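Local coordinates for hypothetical protein PH0435 (Pyrococcus horikoshii, PDB 2YV4), which probably makes threonylcarbamoyl-AMP for tRNA modification, as a Sua5-family protein of which this is the C-terminal domain, at residues 5-16 against 98-105. Numbering follows the deposited sequence.
Sequences EVIVVEGPREKV and SGYKIVKA
Ala105, the C-terminal residue, puts its methyl group where strand 5-11 gives way to the helix that begins at Arg13, and it loses more surface to the contact than any other residue. Its CB lies 3.1 Å from Glu10 O and meets Val16 CG2 at 3.8 Å, with Lys15 CB and Val9 CG1 also close by. The backbone fixes the methyl there, since Ala105 N donates to Glu10 O over 2.8 Å. Beyond it, a water bonded to Lys15 O reaches the terminal carboxylate only weakly, through OXT. Glu10 folds over the neighbouring strand: with chi1 at 41°, CG sits between the backbone N and the carbonyl carbon, and Ile102 CG2 lies over the face of the carboxylate, 3.5 Å from CD and equally far from both oxygens. The principle at work is parallel edge pairing in an alpha/beta fold: strand 101-104 closes one margin of a parallel sheet by joining strand 5-11, whose other side bonds to strand 75-81. Five N-H...O bonds alternate along the pair; the one from Val103 N to Val8 O is nearly straight, at 176°. On the face shared with Lys101, Val103 CG2 meets Ile7 CG2 at 3.6 Å. On the opposite face, that of Ile102, Val8 CG2 approaches the Tyr100 ring obliquely, 3.7 Å from CD2, while Met91 of helix 86-93 touches Glu10, Tyr100 and Ile102.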
loop_
_atom_site.group_PDB
_atom_site.type_symbol
_atom_site.label_atom_id
_atom_site.label_comp_id
_atom_site.label_asym_id
_atom_site.label_seq_id
_atom_site.Cartn_x
_atom_site.Cartn_y
_atom_site.Cartn_z
ATOM N N GLU A 5 -8.730 3.849 -4.808
ATOM C CA GLU A 5 -8.062 5.022 -4.260
ATOM C C GLU A 5 -6.728 4.491 -3.743
ATOM O O GLU A 5 -6.671 3.402 -3.177
ATOM C CB GLU A 5 -8.857 5.600 -3.088
ATOM C CG GLU A 5 -8.272 6.890 -2.520
ATOM C CD GLU A 5 -8.801 7.221 -1.133
ATOM O OE1 GLU A 5 -9.980 6.912 -0.850
ATOM O OE2 GLU A 5 -8.041 7.801 -0.329
ATOM N N VAL A 6 -5.654 5.244 -3.944
ATOM C CA VAL A 6 -4.353 4.800 -3.477
ATOM C C VAL A 6 -3.874 5.664 -2.314
ATOM O O VAL A 6 -3.922 6.898 -2.373
ATOM C CB VAL A 6 -3.328 4.824 -4.630
ATOM C CG1 VAL A 6 -1.938 4.472 -4.117
ATOM C CG2 VAL A 6 -3.763 3.830 -5.708
ATOM N N ILE A 7 -3.449 5.003 -1.244
ATOM C CA ILE A 7 -2.948 5.691 -0.060
ATOM C C ILE A 7 -1.573 5.142 0.285
ATOM O O ILE A 7 -1.421 3.946 0.535
ATOM C CB ILE A 7 -3.846 5.463 1.172
ATOM C CG1 ILE A 7 -5.265 5.962 0.896
ATOM C CG2 ILE A 7 -3.240 6.171 2.383
ATOM C CD1 ILE A 7 -6.218 5.741 2.052
ATOM N N VAL A 8 -0.575 6.018 0.298
ATOM C CA VAL A 8 0.780 5.615 0.639
ATOM C C VAL A 8 1.047 6.003 2.094
ATOM O O VAL A 8 0.915 7.169 2.461
ATOM C CB VAL A 8 1.815 6.325 -0.260
ATOM C CG1 VAL A 8 3.228 5.888 0.124
ATOM C CG2 VAL A 8 1.528 6.025 -1.713
ATOM N N VAL A 9 1.400 5.025 2.924
ATOM C CA VAL A 9 1.701 5.302 4.327
ATOM C C VAL A 9 3.221 5.256 4.486
ATOM O O VAL A 9 3.851 4.210 4.302
ATOM C CB VAL A 9 1.043 4.273 5.264
ATOM C CG1 VAL A 9 1.456 4.543 6.715
ATOM C CG2 VAL A 9 -0.472 4.355 5.125
ATOM N N GLU A 10 3.803 6.401 4.831
ATOM C CA GLU A 10 5.252 6.514 4.963
ATOM C C GLU A 10 5.770 6.818 6.362
ATOM O O GLU A 10 5.045 7.326 7.220
ATOM C CB GLU A 10 5.761 7.587 3.998
ATOM C CG GLU A 10 4.859 8.802 3.946
ATOM C CD GLU A 10 5.571 10.050 3.476
ATOM O OE1 GLU A 10 6.103 10.054 2.345
ATOM O OE2 GLU A 10 5.592 11.034 4.249
ATOM N N GLY A 11 7.047 6.520 6.567
ATOM C CA GLY A 11 7.677 6.755 7.851
ATOM C C GLY A 11 8.543 5.570 8.224
ATOM O O GLY A 11 8.713 4.652 7.416
ATOM N N PRO A 12 9.128 5.559 9.432
ATOM C CA PRO A 12 9.964 4.414 9.809
ATOM C C PRO A 12 9.093 3.163 9.843
ATOM O O PRO A 12 7.909 3.240 10.187
ATOM C CB PRO A 12 10.502 4.812 11.187
ATOM C CG PRO A 12 9.431 5.725 11.725
ATOM C CD PRO A 12 9.068 6.556 10.514
ATOM N N ARG A 13 9.674 2.020 9.486
ATOM C CA ARG A 13 8.928 0.769 9.448
ATOM C C ARG A 13 8.062 0.488 10.673
ATOM O O ARG A 13 6.901 0.100 10.538
ATOM C CB ARG A 13 9.866 -0.419 9.229
ATOM C CG ARG A 13 9.116 -1.748 9.168
ATOM C CD ARG A 13 10.040 -2.942 9.061
ATOM N NE ARG A 13 10.902 -2.873 7.887
ATOM C CZ ARG A 13 12.179 -2.510 7.916
ATOM N NH1 ARG A 13 12.751 -2.184 9.069
ATOM N NH2 ARG A 13 12.882 -2.475 6.793
ATOM N N GLU A 14 8.617 0.676 11.867
ATOM C CA GLU A 14 7.865 0.415 13.094
ATOM C C GLU A 14 6.536 1.168 13.131
ATOM O O GLU A 14 5.494 0.580 13.431
ATOM C CB GLU A 14 8.700 0.787 14.329
ATOM C CG GLU A 14 7.963 0.591 15.653
ATOM C CD GLU A 14 8.823 0.908 16.869
ATOM O OE1 GLU A 14 9.334 2.048 16.966
ATOM O OE2 GLU A 14 8.985 0.016 17.732
ATOM N N LYS A 15 6.584 2.465 12.830
ATOM C CA LYS A 15 5.391 3.305 12.827
ATOM C C LYS A 15 4.455 2.990 11.667
ATOM O O LYS A 15 3.234 3.044 11.813
ATOM C CB LYS A 15 5.769 4.788 12.753
ATOM C CG LYS A 15 6.274 5.393 14.056
ATOM C CD LYS A 15 6.199 6.912 13.996
ATOM C CE LYS A 15 6.620 7.552 15.310
ATOM N NZ LYS A 15 8.049 7.288 15.625
ATOM N N VAL A 16 5.025 2.682 10.508
ATOM C CA VAL A 16 4.204 2.377 9.349
ATOM C C VAL A 16 3.330 1.156 9.621
ATOM O O VAL A 16 2.134 1.167 9.341
ATOM C CB VAL A 16 5.077 2.132 8.103
ATOM C CG1 VAL A 16 4.235 1.542 6.984
ATOM C CG2 VAL A 16 5.708 3.449 7.647
ATOM N N SER A 98 -1.739 10.323 -11.869
ATOM C CA SER A 98 -2.922 9.515 -11.588
ATOM C C SER A 98 -3.594 9.947 -10.281
ATOM O O SER A 98 -4.823 10.045 -10.204
ATOM C CB SER A 98 -2.537 8.032 -11.524
ATOM O OG SER A 98 -1.463 7.817 -10.628
ATOM N N GLY A 99 -2.786 10.188 -9.253
ATOM C CA GLY A 99 -3.329 10.630 -7.981
ATOM C C GLY A 99 -3.274 9.654 -6.819
ATOM O O GLY A 99 -3.723 8.514 -6.929
ATOM N N TYR A 100 -2.719 10.110 -5.698
ATOM C CA TYR A 100 -2.644 9.289 -4.497
ATOM C C TYR A 100 -2.503 10.135 -3.241
ATOM O O TYR A 100 -2.034 11.268 -3.285
ATOM C CB TYR A 100 -1.494 8.271 -4.578
ATOM C CG TYR A 100 -0.090 8.840 -4.627
ATOM C CD1 TYR A 100 0.570 9.006 -5.841
ATOM C CD2 TYR A 100 0.596 9.170 -3.456
ATOM C CE1 TYR A 100 1.880 9.476 -5.894
ATOM C CE2 TYR A 100 1.908 9.650 -3.499
ATOM C CZ TYR A 100 2.542 9.796 -4.725
ATOM O OH TYR A 100 3.837 10.260 -4.788
ATOM N N LYS A 101 -2.942 9.580 -2.120
ATOM C CA LYS A 101 -2.873 10.268 -0.842
ATOM C C LYS A 101 -1.629 9.831 -0.084
ATOM O O LYS A 101 -1.174 8.698 -0.222
ATOM C CB LYS A 101 -4.114 9.932 -0.017
ATOM C CG LYS A 101 -4.157 10.550 1.372
ATOM C CD LYS A 101 -5.416 10.056 2.091
ATOM C CE LYS A 101 -5.634 10.747 3.419
ATOM N NZ LYS A 101 -6.817 10.179 4.117
ATOM N N ILE A 102 -1.076 10.733 0.715
ATOM C CA ILE A 102 0.103 10.409 1.503
ATOM C C ILE A 102 -0.233 10.597 2.973
ATOM O O ILE A 102 -0.664 11.672 3.389
ATOM C CB ILE A 102 1.300 11.309 1.141
ATOM C CG1 ILE A 102 1.692 11.079 -0.321
ATOM C CG2 ILE A 102 2.481 11.008 2.060
ATOM C CD1 ILE A 102 2.833 11.954 -0.791
ATOM N N VAL A 103 -0.037 9.537 3.748
ATOM C CA VAL A 103 -0.313 9.562 5.175
ATOM C C VAL A 103 0.970 9.319 5.956
ATOM O O VAL A 103 1.647 8.310 5.755
ATOM C CB VAL A 103 -1.337 8.475 5.559
ATOM C CG1 VAL A 103 -1.586 8.500 7.055
ATOM C CG2 VAL A 103 -2.635 8.698 4.806
ATOM N N LYS A 104 1.305 10.259 6.834
ATOM C CA LYS A 104 2.499 10.150 7.663
ATOM C C LYS A 104 2.208 9.166 8.791
ATOM O O LYS A 104 1.230 9.328 9.517
ATOM C CB LYS A 104 2.853 11.522 8.246
ATOM C CG LYS A 104 3.984 11.506 9.267
ATOM C CD LYS A 104 4.228 12.902 9.826
ATOM C CE LYS A 104 5.357 12.903 10.848
ATOM N NZ LYS A 104 5.614 14.276 11.371
ATOM N N ALA A 105 3.056 8.152 8.942
ATOM C CA ALA A 105 2.854 7.147 9.984
ATOM C C ALA A 105 3.091 7.711 11.384
ATOM O O ALA A 105 3.791 8.739 11.497
ATOM C CB ALA A 105 3.774 5.958 9.748
ATOM O OXT ALA A 105 2.581 7.102 12.348
HETATM O O HOH W 1 -5.917 7.487 -5.656
HETATM O O HOH W 2 2.083 4.182 13.988
#